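Local coordinates for protein extracellular subtilisin-like serine proteinase (Vibrio sp. PA-44, PDB 1SH7) that probably cleaves peptide bonds as a calcium-binding, cold-adapted serine endopeptidase of the subtilisin family, this chain being its catalytic domain, at residues A[34-39]-A[92-97]; A[125-130]-A[149-154]. All coordinates share one frame; numbering follows the deposited sequence.

Contact 1: A[34-39]-A[92-97]; sequences YVIDTG and VGVRVL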
ATOM      1  N   TYR A  34       4.143   2.717   7.988  1.00 10.42           N
ATOM      2  CA  TYR A  34       3.419   2.100   9.086  1.00 10.51           C
ATOM      3  C   TYR A  34       2.442   1.089   8.498  1.00 10.62           C
ATOM      4  O   TYR A  34       1.549   1.468   7.746  1.00 10.85           O
ATOM      5  CB  TYR A  34       2.697   3.170   9.906  1.00 10.90           C
ATOM      6  CG  TYR A  34       3.659   4.043  10.630  1.00 11.03           C
ATOM      7  CD1 TYR A  34       4.117   3.703  11.914  1.00 12.51           C
ATOM      8  CD2 TYR A  34       4.173   5.169  10.027  1.00  9.52           C
ATOM      9  CE1 TYR A  34       5.051   4.485  12.563  1.00 12.34           C
ATOM     10  CE2 TYR A  34       5.127   5.966  10.673  1.00 12.29           C
ATOM     11  CZ  TYR A  34       5.560   5.606  11.938  1.00 12.96           C
ATOM     12  OH  TYR A  34       6.497   6.387  12.582  1.00 14.46           O
ATOM     13  N   VAL A  35       2.639  -0.188   8.820  1.00 10.14           N
ATOM     14  CA  VAL A  35       1.870  -1.273   8.230  1.00 10.22           C
ATOM     15  C   VAL A  35       0.824  -1.722   9.214  1.00  9.85           C
ATOM     16  O   VAL A  35       1.153  -2.329  10.240  1.00 10.06           O
ATOM     17  CB  VAL A  35       2.812  -2.402   7.810  1.00  9.81           C
ATOM     18  CG1 VAL A  35       2.061  -3.566   7.222  1.00  8.99           C
ATOM     19  CG2 VAL A  35       3.861  -1.841   6.868  1.00 11.78           C
ATOM     20  N   ILE A  36      -0.433  -1.345   8.943  1.00  9.75           N
ATOM     21  CA  ILE A  36      -1.546  -1.579   9.858  1.00  9.75           C
ATOM     22  C   ILE A  36      -2.205  -2.852   9.354  1.00 10.42           C
ATOM     23  O   ILE A  36      -2.904  -2.853   8.363  1.00  9.01           O
ATOM     24  CB  ILE A  36      -2.523  -0.373   9.875  1.00  9.74           C
ATOM     25  CG1 ILE A  36      -1.782   0.917  10.314  1.00 12.33           C
ATOM     26  CG2 ILE A  36      -3.727  -0.655  10.759  1.00 10.33           C
ATOM     27  CD1 ILE A  36      -2.576   2.224  10.096  1.00 13.42           C
ATOM     28  N   ASP A  37      -1.947  -3.947  10.037  1.00  9.93           N
ATOM     29  CA  ASP A  37      -2.232  -5.249   9.462  1.00 11.46           C
ATOM     30  C   ASP A  37      -2.130  -6.356  10.529  1.00 11.70           C
ATOM     31  O   ASP A  37      -2.423  -6.102  11.698  1.00 10.32           O
ATOM     32  CB  ASP A  37      -1.270  -5.487   8.290  1.00 10.82           C
ATOM     33  CG  ASP A  37      -1.890  -6.277   7.179  1.00 13.56           C
ATOM     34  OD1 ASP A  37      -2.238  -7.456   7.424  1.00 11.32           O
ATOM     35  OD2 ASP A  37      -1.990  -5.832   6.013  1.00 12.39           O
ATOM     36  N   THR A  38      -1.697  -7.562  10.122  1.00 11.65           N
ATOM     37  CA  THR A  38      -1.578  -8.699  11.028  1.00 11.50           C
ATOM     38  C   THR A  38      -0.268  -8.742  11.789  1.00 11.28           C
ATOM     39  O   THR A  38       0.041  -9.730  12.459  1.00 12.62           O
ATOM     40  CB  THR A  38      -1.721 -10.051  10.229  1.00 11.98           C
ATOM     41  OG1 THR A  38      -0.640 -10.159   9.290  1.00  9.17           O
ATOM     42  CG2 THR A  38      -2.964 -10.098   9.389  1.00 10.99           C
ATOM     43  N   GLY A  39       0.529  -7.692  11.662  1.00 11.08           N
ATOM     44  CA  GLY A  39       1.859  -7.653  12.196  1.00  9.98           C
ATOM     45  C   GLY A  39       2.874  -7.746  11.075  1.00 10.70           C
ATOM     46  O   GLY A  39       2.509  -7.864   9.903  1.00 10.34           O
ATOM     47  N   VAL A  92       7.408  -0.134  10.245  1.00 10.81           N
ATOM     48  CA  VAL A  92       6.900  -0.263  11.595  1.00 10.82           C
ATOM     49  C   VAL A  92       5.623  -1.083  11.579  1.00 11.55           C
ATOM     50  O   VAL A  92       4.675  -0.748  10.833  1.00 11.68           O
ATOM     51  CB  VAL A  92       6.686   1.128  12.265  1.00 10.94           C
ATOM     52  CG1 VAL A  92       6.102   0.953  13.661  1.00 12.26           C
ATOM     53  CG2 VAL A  92       8.003   1.894  12.341  1.00 11.64           C
ATOM     54  N   GLY A  93       5.586  -2.154  12.394  1.00 10.93           N
ATOM     55  CA  GLY A  93       4.413  -3.032  12.509  1.00 11.69           C
ATOM     56  C   GLY A  93       3.358  -2.480  13.448  1.00 11.69           C
ATOM     57  O   GLY A  93       3.663  -2.133  14.582  1.00 12.28           O
ATOM     58  N   VAL A  94       2.123  -2.349  12.970  1.00 11.36           N
ATOM     59  CA  VAL A  94       0.985  -1.938  13.814  1.00 12.28           C
ATOM     60  C   VAL A  94      -0.060  -3.033  13.724  1.00 11.46           C
ATOM     61  O   VAL A  94      -0.866  -3.096  12.796  1.00 12.28           O
ATOM     62  CB  VAL A  94       0.414  -0.567  13.388  1.00 12.04           C
ATOM     63  CG1 VAL A  94      -0.664  -0.091  14.351  1.00 14.21           C
ATOM     64  CG2 VAL A  94       1.533   0.466  13.304  1.00 13.56           C
ATOM     65  N   ARG A  95       0.026  -3.972  14.638  1.00 11.52           N
ATOM     66  CA  ARG A  95      -0.789  -5.161  14.563  1.00 11.20           C
ATOM     67  C   ARG A  95      -2.220  -4.933  15.083  1.00 11.42           C
ATOM     68  O   ARG A  95      -2.443  -4.747  16.293  1.00 10.99           O
ATOM     69  CB  ARG A  95      -0.100  -6.309  15.285  1.00 11.98           C
ATOM     70  CG  ARG A  95      -0.900  -7.622  15.279  1.00 10.26           C
ATOM     71  CD  ARG A  95      -0.103  -8.773  15.838  1.00 14.91           C
ATOM     72  NE  ARG A  95      -0.824 -10.026  15.654  1.00 13.31           N
ATOM     73  CZ  ARG A  95      -1.409 -10.754  16.594  1.00 12.27           C
ATOM     74  NH1 ARG A  95      -2.040 -11.858  16.234  1.00 11.90           N
ATOM     75  NH2 ARG A  95      -1.343 -10.462  17.871  1.00 15.15           N
ATOM     76  N   VAL A  96      -3.186  -4.964  14.165  1.00 11.04           N
ATOM     77  CA  VAL A  96      -4.590  -4.805  14.525  1.00 11.49           C
ATOM     78  C   VAL A  96      -5.479  -5.972  14.086  1.00 12.29           C
ATOM     79  O   VAL A  96      -6.686  -5.938  14.360  1.00 11.22           O
ATOM     80  CB  VAL A  96      -5.201  -3.494  13.962  1.00 11.85           C
ATOM     81  CG1 VAL A  96      -4.439  -2.249  14.513  1.00 14.12           C
ATOM     82  CG2 VAL A  96      -5.207  -3.494  12.412  1.00 11.58           C
ATOM     83  N   LEU A  97      -4.880  -6.959  13.406  1.00 12.29           N
ATOM     84  CA  LEU A  97      -5.577  -8.160  12.946  1.00 13.45           C
ATOM     85  C   LEU A  97      -4.895  -9.415  13.510  1.00 14.07           C
ATOM     86  O   LEU A  97      -3.635  -9.524  13.525  1.00 12.48           O
ATOM     87  CB  LEU A  97      -5.582  -8.217  11.417  1.00 14.38           C
ATOM     88  CG  LEU A  97      -6.084  -6.997  10.638  1.00 13.38           C
ATOM     89  CD1 LEU A  97      -5.807  -7.218   9.172  1.00 14.52           C
ATOM     90  CD2 LEU A  97      -7.584  -6.770  10.855  1.00 15.14           C
TER
HETATM   91  O   HOH W   1      -1.500 -11.768  13.191  1.00 14.82           O
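Val-35 and Val-92 are joined by a backbone hydrogen bond in the parallel pairing of strands 32-37 and 90-95, part of the central sheet of the subtilisin fold. Val-35 N donates an almost straight bond to Val-92 O (2.9 Å, 177° at the hydrogen), Val-35 O accepts from Val-94 N, and Val-94 O takes the N-H of Asp-37. Where the strands end, Asp-37 O is gripped twice: Val-96 N approaches nearly head-on at 2.8 Å, while Leu-97 N, at 3.1 Å from the same oxygen, sits above the carbonyl plane. This double grip binds the chain after the strand to the backbone of Asp-37, which is predicted to belong to the charge relay system with His-70 and Ser-220.

Tyr-34, Ile-36, Val-92 and Val-94 share one face, where branched and aromatic side chains suit the largely buried surface; Tyr-34, Ile-36 and Val-96 touch helix 105-118. Tyr-34 CD1 lies beside Val-92 CB at 3.7 Å, and Ile-36 CG2 meets Val-96 CG2 at 3.6 Å. Thr-38 OG1 bonds to Asp-66 and Gly-71 N, so its polar end is satisfied while CG2 rests on Leu-97 CB. Gly-39, with a positive phi, takes a backbone shape that a side chain would hinder, and it lies close against the Arg-95 chain. Arg-95 runs extended past Thr-38, its CG anti to the backbone N (chi1 179°); NH2 forms a salt bridge with Asp-59 and a hydrogen bond to OD1 of the calcium ligand Asp-56. Its NE makes a weak bond to Thr-38 O at 3.3 Å; one water accepts from NE and donates to Thr-38 O (2.7 Å from the water oxygen) and Leu-97 O.

Contact 2: A[125-130]-A[149-154]; sequences ANMSLG and VSFMLA. With PMS (phenylmethanesulfonic acid), chain F.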
ATOM      1  N   ALA A 125       1.146   5.526   5.843  1.00  9.54           N
ATOM      2  CA  ALA A 125       0.469   4.398   6.482  1.00  9.49           C
ATOM      3  C   ALA A 125      -0.187   3.514   5.416  1.00  9.28           C
ATOM      4  O   ALA A 125      -0.714   4.032   4.427  1.00  7.72           O
ATOM      5  CB  ALA A 125      -0.583   4.876   7.424  1.00  9.37           C
ATOM      6  N   ASN A 126      -0.159   2.197   5.652  1.00  9.22           N
ATOM      7  CA  ASN A 126      -0.773   1.213   4.786  1.00  9.71           C
ATOM      8  C   ASN A 126      -1.851   0.428   5.518  1.00  9.95           C
ATOM      9  O   ASN A 126      -1.560  -0.227   6.511  1.00  9.31           O
ATOM     10  CB  ASN A 126       0.274   0.221   4.256  1.00 10.32           C
ATOM     11  CG  ASN A 126      -0.287  -0.696   3.190  1.00  8.46           C
ATOM     12  OD1 ASN A 126      -0.922  -1.696   3.494  1.00 13.58           O
ATOM     13  ND2 ASN A 126      -0.045  -0.360   1.941  1.00  5.81           N
ATOM     14  N   MET A 127      -3.086   0.513   5.016  1.00 10.34           N
ATOM     15  CA  MET A 127      -4.204  -0.286   5.492  1.00 10.48           C
ATOM     16  C   MET A 127      -4.725  -1.246   4.411  1.00 10.58           C
ATOM     17  O   MET A 127      -5.606  -0.914   3.653  1.00 11.11           O
ATOM     18  CB  MET A 127      -5.337   0.627   5.992  1.00 10.99           C
ATOM     19  CG  MET A 127      -4.910   1.521   7.116  1.00 12.33           C
ATOM     20  SD  MET A 127      -6.277   2.456   7.772  1.00 12.31           S
ATOM     21  CE  MET A 127      -7.027   1.226   8.731  1.00 12.66           C
ATOM     22  N   SER A 128      -4.155  -2.439   4.346  1.00 10.87           N
ATOM     23  CA  SER A 128      -4.568  -3.467   3.422  1.00 10.27           C
ATOM     24  C   SER A 128      -5.667  -4.299   4.099  1.00 11.46           C
ATOM     25  O   SER A 128      -5.495  -5.465   4.370  1.00 12.31           O
ATOM     26  CB  SER A 128      -3.372  -4.327   3.036  1.00 11.12           C
ATOM     27  OG  SER A 128      -2.651  -3.746   1.966  1.00 10.93           O
ATOM     28  N   LEU A 129      -6.804  -3.680   4.348  1.00 11.93           N
ATOM     29  CA  LEU A 129      -7.840  -4.277   5.183  1.00 11.96           C
ATOM     30  C   LEU A 129      -9.108  -3.468   4.947  1.00 13.35           C
ATOM     31  O   LEU A 129      -9.041  -2.314   4.524  1.00 12.57           O
ATOM     32  CB  LEU A 129      -7.388  -4.315   6.671  1.00 12.66           C
ATOM     33  CG  LEU A 129      -7.313  -2.974   7.421  1.00 13.32           C
ATOM     34  CD1 LEU A 129      -8.700  -2.596   7.955  1.00 13.12           C
ATOM     35  CD2 LEU A 129      -6.297  -2.953   8.573  1.00 13.32           C
ATOM     36  N   GLY A 130     -10.269  -4.086   5.143  1.00 13.64           N
ATOM     37  CA  GLY A 130     -11.514  -3.361   5.049  1.00 14.82           C
ATOM     38  C   GLY A 130     -12.703  -4.231   5.427  1.00 15.25           C
ATOM     39  O   GLY A 130     -12.643  -5.451   5.412  1.00 15.50           O
ATOM     40  N   VAL A 149      -0.275  12.476   7.956  1.00 11.76           N
ATOM     41  CA  VAL A 149       0.191  11.194   7.443  1.00 12.16           C
ATOM     42  C   VAL A 149      -0.720  10.677   6.327  1.00 11.73           C
ATOM     43  O   VAL A 149      -1.928  10.508   6.553  1.00 11.07           O
ATOM     44  CB  VAL A 149       0.246  10.158   8.591  1.00 12.86           C
ATOM     45  CG1 VAL A 149       0.528   8.745   8.063  1.00 12.48           C
ATOM     46  CG2 VAL A 149       1.303  10.579   9.604  1.00 13.45           C
ATOM     47  N   SER A 150      -0.150  10.442   5.138  1.00 11.93           N
ATOM     48  CA  SER A 150      -0.921   9.895   4.014  1.00 11.70           C
ATOM     49  C   SER A 150      -1.312   8.423   4.297  1.00 11.26           C
ATOM     50  O   SER A 150      -0.517   7.675   4.865  1.00 10.94           O
ATOM     51  CB  SER A 150      -0.093   9.944   2.721  1.00 12.67           C
ATOM     52  OG  SER A 150       0.084  11.279   2.277  1.00 10.98           O
ATOM     53  N   PHE A 151      -2.525   8.030   3.896  1.00 10.09           N
ATOM     54  CA  PHE A 151      -3.026   6.701   4.122  1.00 10.43           C
ATOM     55  C   PHE A 151      -3.387   6.043   2.792  1.00 11.49           C
ATOM     56  O   PHE A 151      -4.222   6.592   2.039  1.00 12.01           O
ATOM     57  CB  PHE A 151      -4.266   6.722   5.037  1.00  9.60           C
ATOM     58  CG  PHE A 151      -3.946   6.613   6.518  1.00  8.83           C
ATOM     59  CD1 PHE A 151      -3.261   7.630   7.161  1.00 10.78           C
ATOM     60  CD2 PHE A 151      -4.309   5.502   7.232  1.00  7.10           C
ATOM     61  CE1 PHE A 151      -2.916   7.552   8.474  1.00 12.14           C
ATOM     62  CE2 PHE A 151      -4.006   5.395   8.555  1.00 10.47           C
ATOM     63  CZ  PHE A 151      -3.306   6.433   9.205  1.00 12.58           C
ATOM     64  N   MET A 152      -2.762   4.890   2.531  1.00 11.10           N
ATOM     65  CA  MET A 152      -3.067   4.022   1.391  1.00 10.88           C
ATOM     66  C   MET A 152      -4.036   2.915   1.860  1.00 10.46           C
ATOM     67  O   MET A 152      -3.775   2.262   2.844  1.00 10.33           O
ATOM     68  CB  MET A 152      -1.793   3.413   0.822  1.00 10.65           C
ATOM     69  CG  MET A 152      -0.609   4.393   0.654  1.00 10.50           C
ATOM     70  SD  MET A 152      -0.909   5.650  -0.544  1.00 11.99           S
ATOM     71  CE  MET A 152      -1.198   7.056   0.483  1.00 13.65           C
ATOM     72  N   LEU A 153      -5.152   2.734   1.152  1.00 11.08           N
ATOM     73  CA  LEU A 153      -6.279   1.894   1.585  1.00 10.76           C
ATOM     74  C   LEU A 153      -6.660   0.889   0.496  1.00 11.21           C
ATOM     75  O   LEU A 153      -6.784   1.276  -0.651  1.00 12.68           O
ATOM     76  CB  LEU A 153      -7.506   2.789   1.870  1.00 10.45           C
ATOM     77  CG  LEU A 153      -7.225   4.012   2.746  1.00 10.05           C
ATOM     78  CD1 LEU A 153      -8.453   4.937   2.777  1.00  9.83           C
ATOM     79  CD2 LEU A 153      -6.800   3.616   4.130  1.00 10.89           C
ATOM     80  N   ALA A 154      -6.855  -0.397   0.842  1.00 10.95           N
ATOM     81  CA  ALA A 154      -7.275  -1.377  -0.135  1.00 10.29           C
ATOM     82  C   ALA A 154      -8.734  -1.168  -0.518  1.00 10.89           C
ATOM     83  O   ALA A 154      -9.587  -0.937   0.343  1.00 10.27           O
ATOM     84  CB  ALA A 154      -7.067  -2.750   0.385  1.00 10.90           C
TER
HETATM   85  C   PMS F1284      -7.141  -8.344   2.590  1.00 34.22           C
HETATM   86  S   PMS F1284      -7.112  -7.050   1.280  1.00 34.95           S
HETATM   87  C1  PMS F1284      -8.206  -9.376   2.276  0.50 34.46           C
HETATM   88  C2  PMS F1284      -7.845 -10.633   1.782  0.50 34.51           C
HETATM   89  C3  PMS F1284      -8.831 -11.577   1.488  0.50 34.68           C
HETATM   90  C4  PMS F1284     -10.176 -11.270   1.692  0.50 34.59           C
HETATM   91  C5  PMS F1284     -10.536 -10.016   2.188  0.50 34.54           C
HETATM   92  C6  PMS F1284      -9.552  -9.076   2.482  0.50 34.41           C
HETATM   93  O2S PMS F1284      -8.603  -6.074   1.569  1.00 34.59           O
HETATM   94  O1S PMS F1284      -7.171  -7.870  -0.144  1.00 32.35           O
HETATM   95  O   HOH W   2     -10.514  -0.584   2.857  1.00 18.13           O
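Met-127 and Phe-151 meet because Met-127 CG stands anti to the carbonyl carbon (chi1 -60°) and an extended chi2 then carries the sulfur to the rim of the ring; the bend at chi3 turns only the terminal methyl CE. SD lies near the ring plane, 3.7 Å from Phe-151 CD2, a Met-aromatic contact made at the edge. The Phe-151 ring (chi1 -90°) leans toward strand 123-127 and sets one face against Ala-125: the methyl CB stands 3.5 Å from the centroid of the Phe-151 ring, only 7° off its normal, a CH-pi contact. A methyl is small enough to sit against a phenyl face here, and flexible methionine can follow the ring's outline. Leu-153 CD2 packs alongside Met-127 CB at 3.8 Å, and Met-127 and Phe-151 pack against helices 105-118 and 135-146.

Strands 123-127 and 150-154 are the parallel pair of a beta-alpha-beta unit whose connecting helix is 135-146, part of the central sheet of the subtilisin fold. Four backbone bonds join them: Ala-125 N to Ser-150 O, Met-152 N to Ala-125 O, Met-127 N to Met-152 O (2.9 Å), and Ala-154 N to Met-127 O. On the other face Asn-126 rests against helix 219-236.

Beyond the strands Ser-128 centres an inverse gamma turn, with a weak bond from Leu-129 N to Met-127 O. Ser-128 OG hydrogen-bonds to Ser-220 O, and Ser-128 O accepts from His-70 NE2, tying the turn to two predicted charge-relay residues. Phenylmethanesulfonic acid occupies the adjoining pocket, its O2S 3.8 Å from Ala-154 CB. One water donates to both Leu-129 O and Ala-154 O, the latter 2.7 Å from the water oxygen.

Overall arrangement
Both contacts are buried pairings in one parallel sheet, and strands 32-37 and 123-127 are neighbours there, so contact 1 and contact 2 join directly: Tyr-34 O and Asn-126 N, 2.8 Å apart, probably hydrogen-bond. Contact 2 lies deeper, its centre about 6 Å from that of the chain against about 12 Å for contact 1. Its cross-strand side-chain contacts are apolar, aromatic and sulfur-containing, whereas contact 1 adds a charged and hydrated end near a calcium site. The strand ends converge on the predicted catalytic centre, contact 1 bringing Asp-37 and contact 2 bringing Ser-128 and Ala-154 of the inhibitor-derived ligand's pocket. Helix 105-118 packs on both.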